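Local coordinates for protein Pcza361.24 (Amycolatopsis orientalis, PDB 3G2M) that probably transfers a methyl group from S-adenosyl-L-methionine to a nitrogen of glycopeptide antibiotics during their biosynthesis, at residues A[171-176]-A[184-189]. Residues are numbered along the deposited sequence; the frame is centred on the assembly and turned at random.
Sequences GLYASV and GKFLLS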
ATOM      1  N   GLY A 171     -11.005   8.206  -5.207  1.00 28.43           N
ATOM      2  CA  GLY A 171     -11.711   8.690  -6.401  1.00 28.21           C
ATOM      3  C   GLY A 171     -12.681   7.663  -6.952  1.00 27.94           C
ATOM      4  O   GLY A 171     -13.777   8.014  -7.391  1.00 27.87           O
ATOM      5  N   LEU A 172     -12.276   6.391  -6.940  1.00 27.53           N
ATOM      6  CA  LEU A 172     -13.163   5.283  -7.304  1.00 27.63           C
ATOM      7  C   LEU A 172     -14.419   5.249  -6.431  1.00 27.90           C
ATOM      8  O   LEU A 172     -15.538   5.206  -6.954  1.00 27.58           O
ATOM      9  CB  LEU A 172     -12.420   3.933  -7.200  1.00 28.11           C
ATOM     10  CG  LEU A 172     -13.234   2.626  -7.183  1.00 28.57           C
ATOM     11  CD1 LEU A 172     -13.917   2.376  -8.532  1.00 27.18           C
ATOM     12  CD2 LEU A 172     -12.328   1.449  -6.818  1.00 27.49           C
ATOM     13  N   TYR A 173     -14.231   5.269  -5.108  1.00 27.47           N
ATOM     14  CA  TYR A 173     -15.355   5.144  -4.178  1.00 27.47           C
ATOM     15  C   TYR A 173     -16.370   6.286  -4.356  1.00 27.66           C
ATOM     16  O   TYR A 173     -17.579   6.060  -4.385  1.00 27.51           O
ATOM     17  CB  TYR A 173     -14.872   5.070  -2.721  1.00 27.09           C
ATOM     18  CG  TYR A 173     -13.832   3.999  -2.418  1.00 26.97           C
ATOM     19  CD1 TYR A 173     -13.890   2.736  -3.013  1.00 27.24           C
ATOM     20  CD2 TYR A 173     -12.800   4.251  -1.508  1.00 27.25           C
ATOM     21  CE1 TYR A 173     -12.931   1.759  -2.718  1.00 26.84           C
ATOM     22  CE2 TYR A 173     -11.844   3.283  -1.217  1.00 26.88           C
ATOM     23  CZ  TYR A 173     -11.913   2.047  -1.829  1.00 26.06           C
ATOM     24  OH  TYR A 173     -10.956   1.092  -1.540  1.00 25.47           O
ATOM     25  N   ALA A 174     -15.868   7.505  -4.498  1.00 28.12           N
ATOM     26  CA  ALA A 174     -16.735   8.675  -4.715  1.00 28.71           C
ATOM     27  C   ALA A 174     -17.447   8.626  -6.063  1.00 29.03           C
ATOM     28  O   ALA A 174     -18.646   8.897  -6.141  1.00 29.08           O
ATOM     29  CB  ALA A 174     -15.936   9.969  -4.571  1.00 28.62           C
ATOM     30  N   SER A 175     -16.715   8.264  -7.115  1.00 29.49           N
ATOM     31  CA  SER A 175     -17.297   8.113  -8.449  1.00 29.81           C
ATOM     32  C   SER A 175     -18.441   7.097  -8.445  1.00 29.95           C
ATOM     33  O   SER A 175     -19.526   7.376  -8.955  1.00 29.57           O
ATOM     34  CB  SER A 175     -16.231   7.722  -9.475  1.00 29.46           C
ATOM     35  OG  SER A 175     -15.278   8.765  -9.673  1.00 29.70           O
ATOM     36  N   VAL A 176     -18.198   5.928  -7.854  1.00 30.38           N
ATOM     37  CA  VAL A 176     -19.230   4.888  -7.747  1.00 30.30           C
ATOM     38  C   VAL A 176     -20.496   5.400  -7.040  1.00 30.99           C
ATOM     39  O   VAL A 176     -21.603   5.215  -7.561  1.00 30.98           O
ATOM     40  CB  VAL A 176     -18.697   3.591  -7.084  1.00 30.40           C
ATOM     41  CG1 VAL A 176     -19.835   2.585  -6.872  1.00 29.97           C
ATOM     42  CG2 VAL A 176     -17.606   2.963  -7.942  1.00 29.52           C
ATOM     43  N   GLY A 184     -29.069   1.044  -5.035  1.00 37.41           N
ATOM     44  CA  GLY A 184     -28.122   0.342  -5.899  1.00 36.76           C
ATOM     45  C   GLY A 184     -26.966  -0.261  -5.117  1.00 36.43           C
ATOM     46  O   GLY A 184     -26.621   0.218  -4.033  1.00 36.09           O
ATOM     47  N   LYS A 185     -26.368  -1.319  -5.654  1.00 36.33           N
ATOM     48  CA  LYS A 185     -25.237  -1.952  -4.975  1.00 36.13           C
ATOM     49  C   LYS A 185     -23.906  -1.932  -5.735  1.00 35.31           C
ATOM     50  O   LYS A 185     -23.859  -2.009  -6.971  1.00 35.12           O
ATOM     51  CB  LYS A 185     -25.582  -3.357  -4.452  1.00 36.30           C
ATOM     52  CG  LYS A 185     -26.098  -4.363  -5.467  1.00 37.47           C
ATOM     53  CD  LYS A 185     -26.863  -5.505  -4.753  1.00 37.59           C
ATOM     54  CE  LYS A 185     -26.078  -6.077  -3.560  1.00 39.08           C
ATOM     55  NZ  LYS A 185     -26.894  -7.032  -2.744  1.00 39.51           N
ATOM     56  N   PHE A 186     -22.837  -1.796  -4.955  1.00 34.41           N
ATOM     57  CA  PHE A 186     -21.466  -1.816  -5.436  1.00 33.56           C
ATOM     58  C   PHE A 186     -20.869  -3.159  -5.040  1.00 33.24           C
ATOM     59  O   PHE A 186     -20.760  -3.470  -3.854  1.00 33.29           O
ATOM     60  CB  PHE A 186     -20.684  -0.655  -4.799  1.00 33.48           C
ATOM     61  CG  PHE A 186     -19.256  -0.527  -5.271  1.00 32.88           C
ATOM     62  CD1 PHE A 186     -18.844  -1.039  -6.506  1.00 32.58           C
ATOM     63  CD2 PHE A 186     -18.323   0.159  -4.487  1.00 33.00           C
ATOM     64  CE1 PHE A 186     -17.527  -0.903  -6.934  1.00 31.42           C
ATOM     65  CE2 PHE A 186     -17.000   0.312  -4.916  1.00 32.78           C
ATOM     66  CZ  PHE A 186     -16.601  -0.220  -6.130  1.00 32.54           C
ATOM     67  N   LEU A 187     -20.510  -3.965  -6.034  1.00 32.84           N
ATOM     68  CA  LEU A 187     -19.946  -5.290  -5.780  1.00 32.89           C
ATOM     69  C   LEU A 187     -18.486  -5.315  -6.166  1.00 32.24           C
ATOM     70  O   LEU A 187     -18.119  -4.859  -7.248  1.00 31.63           O
ATOM     71  CB  LEU A 187     -20.688  -6.378  -6.568  1.00 32.86           C
ATOM     72  CG  LEU A 187     -22.147  -6.780  -6.310  1.00 35.04           C
ATOM     73  CD1 LEU A 187     -22.336  -7.406  -4.953  1.00 36.83           C
ATOM     74  CD2 LEU A 187     -23.122  -5.643  -6.491  1.00 37.28           C
ATOM     75  N   LEU A 188     -17.660  -5.859  -5.279  1.00 31.81           N
ATOM     76  CA  LEU A 188     -16.230  -5.982  -5.538  1.00 31.53           C
ATOM     77  C   LEU A 188     -15.756  -7.407  -5.268  1.00 31.60           C
ATOM     78  O   LEU A 188     -16.197  -8.039  -4.313  1.00 31.99           O
ATOM     79  CB  LEU A 188     -15.427  -5.018  -4.649  1.00 31.36           C
ATOM     80  CG  LEU A 188     -15.838  -3.560  -4.423  1.00 31.25           C
ATOM     81  CD1 LEU A 188     -16.816  -3.433  -3.263  1.00 29.78           C
ATOM     82  CD2 LEU A 188     -14.583  -2.725  -4.125  1.00 31.08           C
ATOM     83  N   SER A 189     -14.878  -7.920  -6.123  1.00 31.88           N
ATOM     84  CA  SER A 189     -14.101  -9.098  -5.766  1.00 31.31           C
ATOM     85  C   SER A 189     -12.721  -8.632  -5.333  1.00 31.62           C
ATOM     86  O   SER A 189     -12.208  -7.639  -5.857  1.00 31.58           O
ATOM     87  CB  SER A 189     -14.004 -10.087  -6.922  1.00 31.79           C
ATOM     88  OG  SER A 189     -13.217  -9.575  -7.980  1.00 31.60           O
TER
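This contact belongs to the Rossmann-like fold of class I SAM-dependent methyltransferases. It lies in a beta-alpha-beta crossover: helix 166-179 packs on the seven-stranded sheet within the connection from strand 151-156 to its parallel neighbour 184-191. The two short segments run nearly antiparallel, at 151°, with their axes 10.8 Å apart at closest approach. No hydrogen bond joins them; the contact is apolar and buried.

Phe186 is the centre of it. Its CG stands anti to the backbone N (chi1 -177°), and its ring projects from the sheet toward the helix. Val176 covers one ring face. Val176 CG1 makes a CH-pi contact, 3.7 Å from the Phe186 ring centroid and 18° off the ring normal. The other branch, Val176 CG2, lies over the far end of the same ring, 3.8 Å from Phe186 CZ. The two methyls therefore span the ring from root to tip. The opposite face rests on Leu188, two residues along the strand, whose CG sits 3.8 Å from the ring plane. Phe186 is thus clamped between a helix residue and a neighbour on its own strand.

Leu261 of helix 254-263 and Ile156 of strand 151-156 also touch Phe186. Tyr173 touches Leu261 too, and its hydroxyl is hydrogen-bonded to Glu260, so its polar end is held by that second helix. One turn before Val176, Leu172 points toward the sheet and its side chain lies about 5 Å from that of Met142, a residue of the S-adenosyl-L-methionine site.

Leu172 CD1 approaches Phe186 CZ obliquely, at 4.4 Å. Tyr173 meets Phe186 edge to edge: Tyr173 CD1 is 4.4 Å from Phe186 CE2, each atom near the plane of the other ring.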